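Local coordinates for uncharacterized protein (Ruminococcus gnavus, PDB 4QAN), which is of unknown function but has a cystatin-like fold, belongs to a divergent branch of the NTF2-like superfamily and binds a metal ion, at residues Y301-P312 against Q324-N335. Sequence-based numbering, arbitrary orientation.
Sequences YMVYLDLIKVIP and QYAGLYSYNGKN
Leu305–Pro312 and Tyr325–Tyr331 pair as the two antiparallel strands of a beta hairpin in the curved sheet of a cystatin-like domain, their register shifted by a classic beta bulge at Ile308 and Lys309, which both face Leu328. Leu328 O accepts a bond from Ile308 N at 2.6 Å and a weak one from Lys309 N, while Leu328 N donates to Lys309 O. The bulge turns Ile308 toward the partner strand, where its branched side chain covers backbone as well as Leu328: CD1 reaches Tyr329 O and lies 3.6 Å from Asn335 ND2. That amide donates to Tyr329 O, and its OD1 is held by Lys371.

Leu305, Leu307, Tyr329 and Tyr331 share one face, where leucine side chains and tyrosine rings give broad nonpolar surface: Leu305 and Tyr331 pack on helix 254-275, Tyr329 on helix 221-234. Leu307 and Tyr329 point the same way, and Leu307 CD1 makes a CH-pi contact over the ring, 3.7 Å from its centroid. The buried Tyr329 OH bonds to Thr338 and Tyr340. Gly327, having no side chain, lets Tyr329 OH lie 4.1 Å from its CA. Tyr331, with CG anti to its N (chi1 174°), carries its ring toward Tyr301 and selenomethionine Met302, which adds an oblique Met-aromatic contact, its CE 3.6 Å from Tyr331 CE1.

Asn332, second residue of the type I' turn Tyr331–Lys334, suits its positive phi (49°). Its amide stands nearly perpendicular to the rings of Tyr301 and Tyr304, and ND2 donates to Tyr301 O at 3.0 Å, 168° at the hydrogen, from the face of that carbonyl opposite Tyr304 N.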
ATOM      1  N   TYR A 301       2.563  21.213  -3.919  1.00 38.43           N
ATOM      2  CA  TYR A 301       1.774  22.287  -3.305  1.00 36.26           C
ATOM      3  C   TYR A 301       1.109  21.907  -1.981  1.00 33.74           C
ATOM      4  O   TYR A 301       0.410  22.737  -1.366  1.00 34.41           O
ATOM      5  CB  TYR A 301       0.734  22.802  -4.286  1.00 39.46           C
ATOM      6  CG  TYR A 301       1.329  23.404  -5.530  1.00 44.84           C
ATOM      7  CD1 TYR A 301       2.093  24.563  -5.458  1.00 49.75           C
ATOM      8  CD2 TYR A 301       1.127  22.829  -6.780  1.00 46.34           C
ATOM      9  CE1 TYR A 301       2.645  25.133  -6.590  1.00 53.96           C
ATOM     10  CE2 TYR A 301       1.669  23.402  -7.926  1.00 53.51           C
ATOM     11  CZ  TYR A 301       2.429  24.555  -7.821  1.00 58.59           C
ATOM     12  OH  TYR A 301       2.982  25.148  -8.938  1.00 73.86           O
HETATM   13  N   MSE A 302       1.337  20.670  -1.534  1.00 30.08           N
HETATM   14  CA  MSE A 302       0.903  20.226  -0.216  1.00 29.25           C
HETATM   15  C   MSE A 302       1.539  21.045   0.892  1.00 30.97           C
HETATM   16  O   MSE A 302       1.025  21.097   2.011  1.00 30.46           O
HETATM   17  CB  MSE A 302       1.205  18.734   0.001  1.00 27.79           C
HETATM   18  CG  MSE A 302       0.336  17.846  -0.872  1.00 26.65           C
HETATM   19 SE   MSE A 302      -1.554  18.038  -0.323  0.75 22.50          SE
HETATM   20  CE  MSE A 302      -2.280  17.668  -2.100  1.00 29.17           C
ATOM     21  N   VAL A 303       2.655  21.702   0.602  1.00 35.30           N
ATOM     22  CA  VAL A 303       3.256  22.595   1.577  1.00 37.00           C
ATOM     23  C   VAL A 303       2.342  23.800   1.878  1.00 36.74           C
ATOM     24  O   VAL A 303       2.525  24.487   2.875  1.00 37.11           O
ATOM     25  CB  VAL A 303       4.648  23.050   1.126  1.00 39.06           C
ATOM     26  CG1 VAL A 303       4.569  24.000  -0.046  1.00 40.66           C
ATOM     27  CG2 VAL A 303       5.374  23.709   2.280  1.00 48.09           C
ATOM     28  N   TYR A 304       1.368  24.054   1.014  1.00 35.59           N
ATOM     29  CA  TYR A 304       0.388  25.109   1.250  1.00 37.36           C
ATOM     30  C   TYR A 304      -0.990  24.551   1.543  1.00 35.87           C
ATOM     31  O   TYR A 304      -1.991  25.228   1.351  1.00 38.96           O
ATOM     32  CB  TYR A 304       0.353  26.078   0.065  1.00 41.76           C
ATOM     33  CG  TYR A 304       1.691  26.739  -0.162  1.00 48.65           C
ATOM     34  CD1 TYR A 304       2.292  27.492   0.853  1.00 48.68           C
ATOM     35  CD2 TYR A 304       2.359  26.621  -1.380  1.00 53.40           C
ATOM     36  CE1 TYR A 304       3.516  28.094   0.665  1.00 52.86           C
ATOM     37  CE2 TYR A 304       3.584  27.233  -1.578  1.00 55.44           C
ATOM     38  CZ  TYR A 304       4.155  27.963  -0.551  1.00 59.19           C
ATOM     39  OH  TYR A 304       5.372  28.570  -0.725  1.00 75.87           O
ATOM     40  N   LEU A 305      -1.045  23.319   2.032  1.00 34.81           N
ATOM     41  CA  LEU A 305      -2.259  22.842   2.647  1.00 37.39           C
ATOM     42  C   LEU A 305      -2.231  23.320   4.088  1.00 39.11           C
ATOM     43  O   LEU A 305      -1.415  22.848   4.880  1.00 35.46           O
ATOM     44  CB  LEU A 305      -2.359  21.331   2.595  1.00 37.05           C
ATOM     45  CG  LEU A 305      -3.585  20.786   3.313  1.00 33.50           C
ATOM     46  CD1 LEU A 305      -4.815  21.110   2.503  1.00 38.06           C
ATOM     47  CD2 LEU A 305      -3.446  19.299   3.526  1.00 31.66           C
ATOM     48  N   ASP A 306      -3.119  24.266   4.400  1.00 38.47           N
ATOM     49  CA  ASP A 306      -3.219  24.852   5.722  1.00 39.76           C
ATOM     50  C   ASP A 306      -4.534  24.541   6.380  1.00 36.90           C
ATOM     51  O   ASP A 306      -5.602  24.605   5.768  1.00 33.62           O
ATOM     52  CB  ASP A 306      -3.098  26.370   5.649  1.00 48.63           C
ATOM     53  CG  ASP A 306      -1.663  26.836   5.570  1.00 57.97           C
ATOM     54  OD1 ASP A 306      -0.876  26.446   6.457  1.00 58.24           O
ATOM     55  OD2 ASP A 306      -1.334  27.594   4.628  1.00 67.74           O
ATOM     56  N   LEU A 307      -4.437  24.239   7.659  1.00 37.42           N
ATOM     57  CA  LEU A 307      -5.584  24.081   8.501  1.00 36.91           C
ATOM     58  C   LEU A 307      -5.983  25.482   9.035  1.00 37.40           C
ATOM     59  O   LEU A 307      -5.178  26.185   9.623  1.00 37.69           O
ATOM     60  CB  LEU A 307      -5.181  23.125   9.623  1.00 38.71           C
ATOM     61  CG  LEU A 307      -6.179  22.197  10.291  1.00 37.34           C
ATOM     62  CD1 LEU A 307      -6.967  21.357   9.306  1.00 35.18           C
ATOM     63  CD2 LEU A 307      -5.387  21.322  11.242  1.00 37.76           C
ATOM     64  N   ILE A 308      -7.210  25.915   8.780  1.00 38.97           N
ATOM     65  CA  ILE A 308      -7.706  27.162   9.364  1.00 37.75           C
ATOM     66  C   ILE A 308      -8.214  26.913  10.791  1.00 38.92           C
ATOM     67  O   ILE A 308      -7.988  27.713  11.695  1.00 38.67           O
ATOM     68  CB  ILE A 308      -8.829  27.767   8.503  1.00 43.07           C
ATOM     69  CG1 ILE A 308      -8.281  28.187   7.134  1.00 45.83           C
ATOM     70  CG2 ILE A 308      -9.453  28.981   9.189  1.00 44.20           C
ATOM     71  CD1 ILE A 308      -9.357  28.386   6.093  1.00 49.89           C
ATOM     72  N   LYS A 309      -8.902  25.793  10.981  1.00 37.90           N
ATOM     73  CA  LYS A 309      -9.526  25.469  12.248  1.00 38.78           C
ATOM     74  C   LYS A 309      -9.850  23.974  12.339  1.00 37.15           C
ATOM     75  O   LYS A 309     -10.223  23.350  11.343  1.00 34.93           O
ATOM     76  CB  LYS A 309     -10.807  26.284  12.400  1.00 42.57           C
ATOM     77  CG  LYS A 309     -11.197  26.555  13.841  1.00 45.03           C
ATOM     78  CD  LYS A 309     -12.104  27.770  13.914  1.00 51.76           C
ATOM     79  CE  LYS A 309     -12.628  28.014  15.318  1.00 52.70           C
ATOM     80  NZ  LYS A 309     -13.555  29.169  15.283  1.00 58.42           N
ATOM     81  N   VAL A 310      -9.676  23.409  13.531  1.00 36.05           N
ATOM     82  CA  VAL A 310     -10.153  22.067  13.858  1.00 34.39           C
ATOM     83  C   VAL A 310     -11.343  22.202  14.814  1.00 37.96           C
ATOM     84  O   VAL A 310     -11.183  22.669  15.939  1.00 39.46           O
ATOM     85  CB  VAL A 310      -9.050  21.251  14.522  1.00 33.43           C
ATOM     86  CG1 VAL A 310      -9.550  19.841  14.853  1.00 31.48           C
ATOM     87  CG2 VAL A 310      -7.834  21.221  13.606  1.00 32.68           C
ATOM     88  N   ILE A 311     -12.536  21.814  14.363  1.00 36.61           N
ATOM     89  CA  ILE A 311     -13.764  22.191  15.065  1.00 36.42           C
ATOM     90  C   ILE A 311     -14.517  20.971  15.566  1.00 36.76           C
ATOM     91  O   ILE A 311     -14.823  20.080  14.776  1.00 38.58           O
ATOM     92  CB  ILE A 311     -14.714  22.974  14.144  1.00 36.29           C
ATOM     93  CG1 ILE A 311     -13.968  24.124  13.469  1.00 37.44           C
ATOM     94  CG2 ILE A 311     -15.891  23.498  14.943  1.00 36.69           C
ATOM     95  CD1 ILE A 311     -14.740  24.753  12.341  1.00 40.86           C
ATOM     96  N   PRO A 312     -14.856  20.940  16.867  1.00 35.84           N
ATOM     97  CA  PRO A 312     -15.539  19.766  17.379  1.00 36.87           C
ATOM     98  C   PRO A 312     -16.933  19.627  16.797  1.00 41.07           C
ATOM     99  O   PRO A 312     -17.675  20.623  16.655  1.00 42.16           O
ATOM    100  CB  PRO A 312     -15.626  20.041  18.888  1.00 39.89           C
ATOM    101  CG  PRO A 312     -15.656  21.533  18.985  1.00 39.22           C
ATOM    102  CD  PRO A 312     -14.732  21.995  17.890  1.00 37.28           C
ATOM    103  N   GLN A 324     -15.626  13.104  17.142  1.00 34.96           N
ATOM    104  CA  GLN A 324     -15.581  13.551  15.758  1.00 34.04           C
ATOM    105  C   GLN A 324     -15.273  15.042  15.661  1.00 35.91           C
ATOM    106  O   GLN A 324     -15.802  15.867  16.419  1.00 33.52           O
ATOM    107  CB  GLN A 324     -16.895  13.251  15.055  1.00 33.66           C
ATOM    108  CG  GLN A 324     -17.069  11.791  14.714  1.00 33.86           C
ATOM    109  CD  GLN A 324     -18.425  11.509  14.104  1.00 35.79           C
ATOM    110  OE1 GLN A 324     -18.756  12.013  13.032  1.00 37.19           O
ATOM    111  NE2 GLN A 324     -19.211  10.696  14.780  1.00 35.95           N
ATOM    112  N   TYR A 325     -14.413  15.369  14.708  1.00 34.12           N
ATOM    113  CA  TYR A 325     -13.947  16.722  14.523  1.00 37.15           C
ATOM    114  C   TYR A 325     -13.965  17.030  13.032  1.00 39.33           C
ATOM    115  O   TYR A 325     -13.743  16.136  12.215  1.00 39.69           O
ATOM    116  CB  TYR A 325     -12.519  16.862  15.099  1.00 34.41           C
ATOM    117  CG  TYR A 325     -12.494  17.088  16.596  1.00 35.84           C
ATOM    118  CD1 TYR A 325     -12.574  16.020  17.497  1.00 33.80           C
ATOM    119  CD2 TYR A 325     -12.406  18.385  17.117  1.00 36.06           C
ATOM    120  CE1 TYR A 325     -12.572  16.238  18.867  1.00 34.05           C
ATOM    121  CE2 TYR A 325     -12.399  18.606  18.481  1.00 38.47           C
ATOM    122  CZ  TYR A 325     -12.487  17.533  19.352  1.00 39.13           C
ATOM    123  OH  TYR A 325     -12.478  17.778  20.711  1.00 42.09           O
ATOM    124  N   ALA A 326     -14.214  18.296  12.693  1.00 37.94           N
ATOM    125  CA  ALA A 326     -14.121  18.778  11.318  1.00 34.50           C
ATOM    126  C   ALA A 326     -12.855  19.578  11.128  1.00 34.09           C
ATOM    127  O   ALA A 326     -12.490  20.377  11.973  1.00 36.96           O
ATOM    128  CB  ALA A 326     -15.330  19.636  10.981  1.00 37.37           C
ATOM    129  N   GLY A 327     -12.169  19.343  10.019  1.00 39.21           N
ATOM    130  CA  GLY A 327     -11.010  20.141   9.620  1.00 36.31           C
ATOM    131  C   GLY A 327     -11.469  21.163   8.587  1.00 35.04           C
ATOM    132  O   GLY A 327     -12.173  20.812   7.637  1.00 34.57           O
ATOM    133  N   LEU A 328     -11.114  22.427   8.797  1.00 35.46           N
ATOM    134  CA  LEU A 328     -11.369  23.485   7.817  1.00 38.47           C
ATOM    135  C   LEU A 328     -10.021  23.937   7.268  1.00 39.00           C
ATOM    136  O   LEU A 328      -9.107  24.227   8.042  1.00 39.93           O
ATOM    137  CB  LEU A 328     -12.115  24.653   8.461  1.00 38.79           C
ATOM    138  CG  LEU A 328     -12.381  25.879   7.593  1.00 39.58           C
ATOM    139  CD1 LEU A 328     -13.333  25.520   6.469  1.00 40.97           C
ATOM    140  CD2 LEU A 328     -12.947  27.028   8.422  1.00 42.48           C
ATOM    141  N   TYR A 329      -9.894  23.969   5.939  1.00 36.11           N
ATOM    142  CA  TYR A 329      -8.595  24.124   5.292  1.00 35.73           C
ATOM    143  C   TYR A 329      -8.558  25.261   4.285  1.00 37.47           C
ATOM    144  O   TYR A 329      -9.586  25.696   3.784  1.00 35.48           O
ATOM    145  CB  TYR A 329      -8.211  22.857   4.512  1.00 35.50           C
ATOM    146  CG  TYR A 329      -8.237  21.554   5.283  1.00 33.80           C
ATOM    147  CD1 TYR A 329      -9.437  20.915   5.546  1.00 32.68           C
ATOM    148  CD2 TYR A 329      -7.063  20.949   5.712  1.00 35.32           C
ATOM    149  CE1 TYR A 329      -9.471  19.735   6.230  1.00 32.52           C
ATOM    150  CE2 TYR A 329      -7.083  19.743   6.388  1.00 34.26           C
ATOM    151  CZ  TYR A 329      -8.303  19.142   6.648  1.00 35.53           C
ATOM    152  OH  TYR A 329      -8.374  17.952   7.324  1.00 32.26           O
ATOM    153  N   SER A 330      -7.344  25.715   3.999  1.00 35.98           N
ATOM    154  CA  SER A 330      -7.028  26.408   2.762  1.00 35.76           C
ATOM    155  C   SER A 330      -5.970  25.565   2.067  1.00 34.84           C
ATOM    156  O   SER A 330      -4.859  25.401   2.579  1.00 37.10           O
ATOM    157  CB  SER A 330      -6.487  27.822   3.019  1.00 35.63           C
ATOM    158  OG  SER A 330      -5.920  28.384   1.835  1.00 35.03           O
ATOM    159  N   TYR A 331      -6.330  25.006   0.918  1.00 35.09           N
ATOM    160  CA  TYR A 331      -5.373  24.332   0.056  1.00 35.35           C
ATOM    161  C   TYR A 331      -5.069  25.274  -1.084  1.00 35.00           C
ATOM    162  O   TYR A 331      -5.865  25.401  -2.012  1.00 37.80           O
ATOM    163  CB  TYR A 331      -5.926  23.013  -0.511  1.00 33.66           C
ATOM    164  CG  TYR A 331      -4.978  22.385  -1.518  1.00 37.09           C
ATOM    165  CD1 TYR A 331      -3.775  21.815  -1.098  1.00 35.72           C
ATOM    166  CD2 TYR A 331      -5.251  22.393  -2.887  1.00 35.57           C
ATOM    167  CE1 TYR A 331      -2.894  21.248  -2.000  1.00 34.91           C
ATOM    168  CE2 TYR A 331      -4.362  21.829  -3.794  1.00 35.57           C
ATOM    169  CZ  TYR A 331      -3.186  21.257  -3.342  1.00 35.75           C
ATOM    170  OH  TYR A 331      -2.273  20.701  -4.221  1.00 37.90           O
ATOM    171  N   ASN A 332      -3.922  25.933  -1.015  1.00 37.88           N
ATOM    172  CA  ASN A 332      -3.521  26.933  -2.017  1.00 39.86           C
ATOM    173  C   ASN A 332      -4.622  27.946  -2.314  1.00 41.61           C
ATOM    174  O   ASN A 332      -4.845  28.334  -3.466  1.00 48.41           O
ATOM    175  CB  ASN A 332      -3.041  26.251  -3.297  1.00 40.92           C
ATOM    176  CG  ASN A 332      -1.777  25.450  -3.073  1.00 44.11           C
ATOM    177  OD1 ASN A 332      -0.674  25.880  -3.433  1.00 40.33           O
ATOM    178  ND2 ASN A 332      -1.923  24.300  -2.419  1.00 45.05           N
ATOM    179  N   GLY A 333      -5.302  28.369  -1.255  1.00 38.49           N
ATOM    180  CA  GLY A 333      -6.285  29.437  -1.329  1.00 39.42           C
ATOM    181  C   GLY A 333      -7.703  28.979  -1.562  1.00 38.47           C
ATOM    182  O   GLY A 333      -8.621  29.799  -1.538  1.00 40.37           O
ATOM    183  N   LYS A 334      -7.895  27.693  -1.825  1.00 37.61           N
ATOM    184  CA  LYS A 334      -9.238  27.133  -1.937  1.00 41.83           C
ATOM    185  C   LYS A 334      -9.564  26.431  -0.647  1.00 37.90           C
ATOM    186  O   LYS A 334      -8.714  25.753  -0.082  1.00 39.28           O
ATOM    187  CB  LYS A 334      -9.352  26.185  -3.133  1.00 46.07           C
ATOM    188  CG  LYS A 334      -9.179  26.916  -4.457  1.00 55.39           C
ATOM    189  CD  LYS A 334      -9.574  26.076  -5.658  1.00 62.44           C
ATOM    190  CE  LYS A 334      -9.735  26.946  -6.900  1.00 70.54           C
ATOM    191  NZ  LYS A 334     -10.258  26.178  -8.060  1.00 75.46           N
ATOM    192  N   ASN A 335     -10.794  26.619  -0.184  1.00 39.49           N
ATOM    193  CA  ASN A 335     -11.239  26.146   1.125  1.00 38.75           C
ATOM    194  C   ASN A 335     -12.004  24.850   1.044  1.00 41.41           C
ATOM    195  O   ASN A 335     -12.875  24.685   0.183  1.00 41.58           O
ATOM    196  CB  ASN A 335     -12.124  27.192   1.788  1.00 41.29           C
ATOM    197  CG  ASN A 335     -11.415  28.502   1.955  1.00 43.13           C
ATOM    198  OD1 ASN A 335     -11.841  29.526   1.419  1.00 44.13           O
ATOM    199  ND2 ASN A 335     -10.299  28.474   2.670  1.00 40.27           N
TER
HETATM  200  O   HOH W   1       0.132  19.717  -4.780  1.00 28.85           O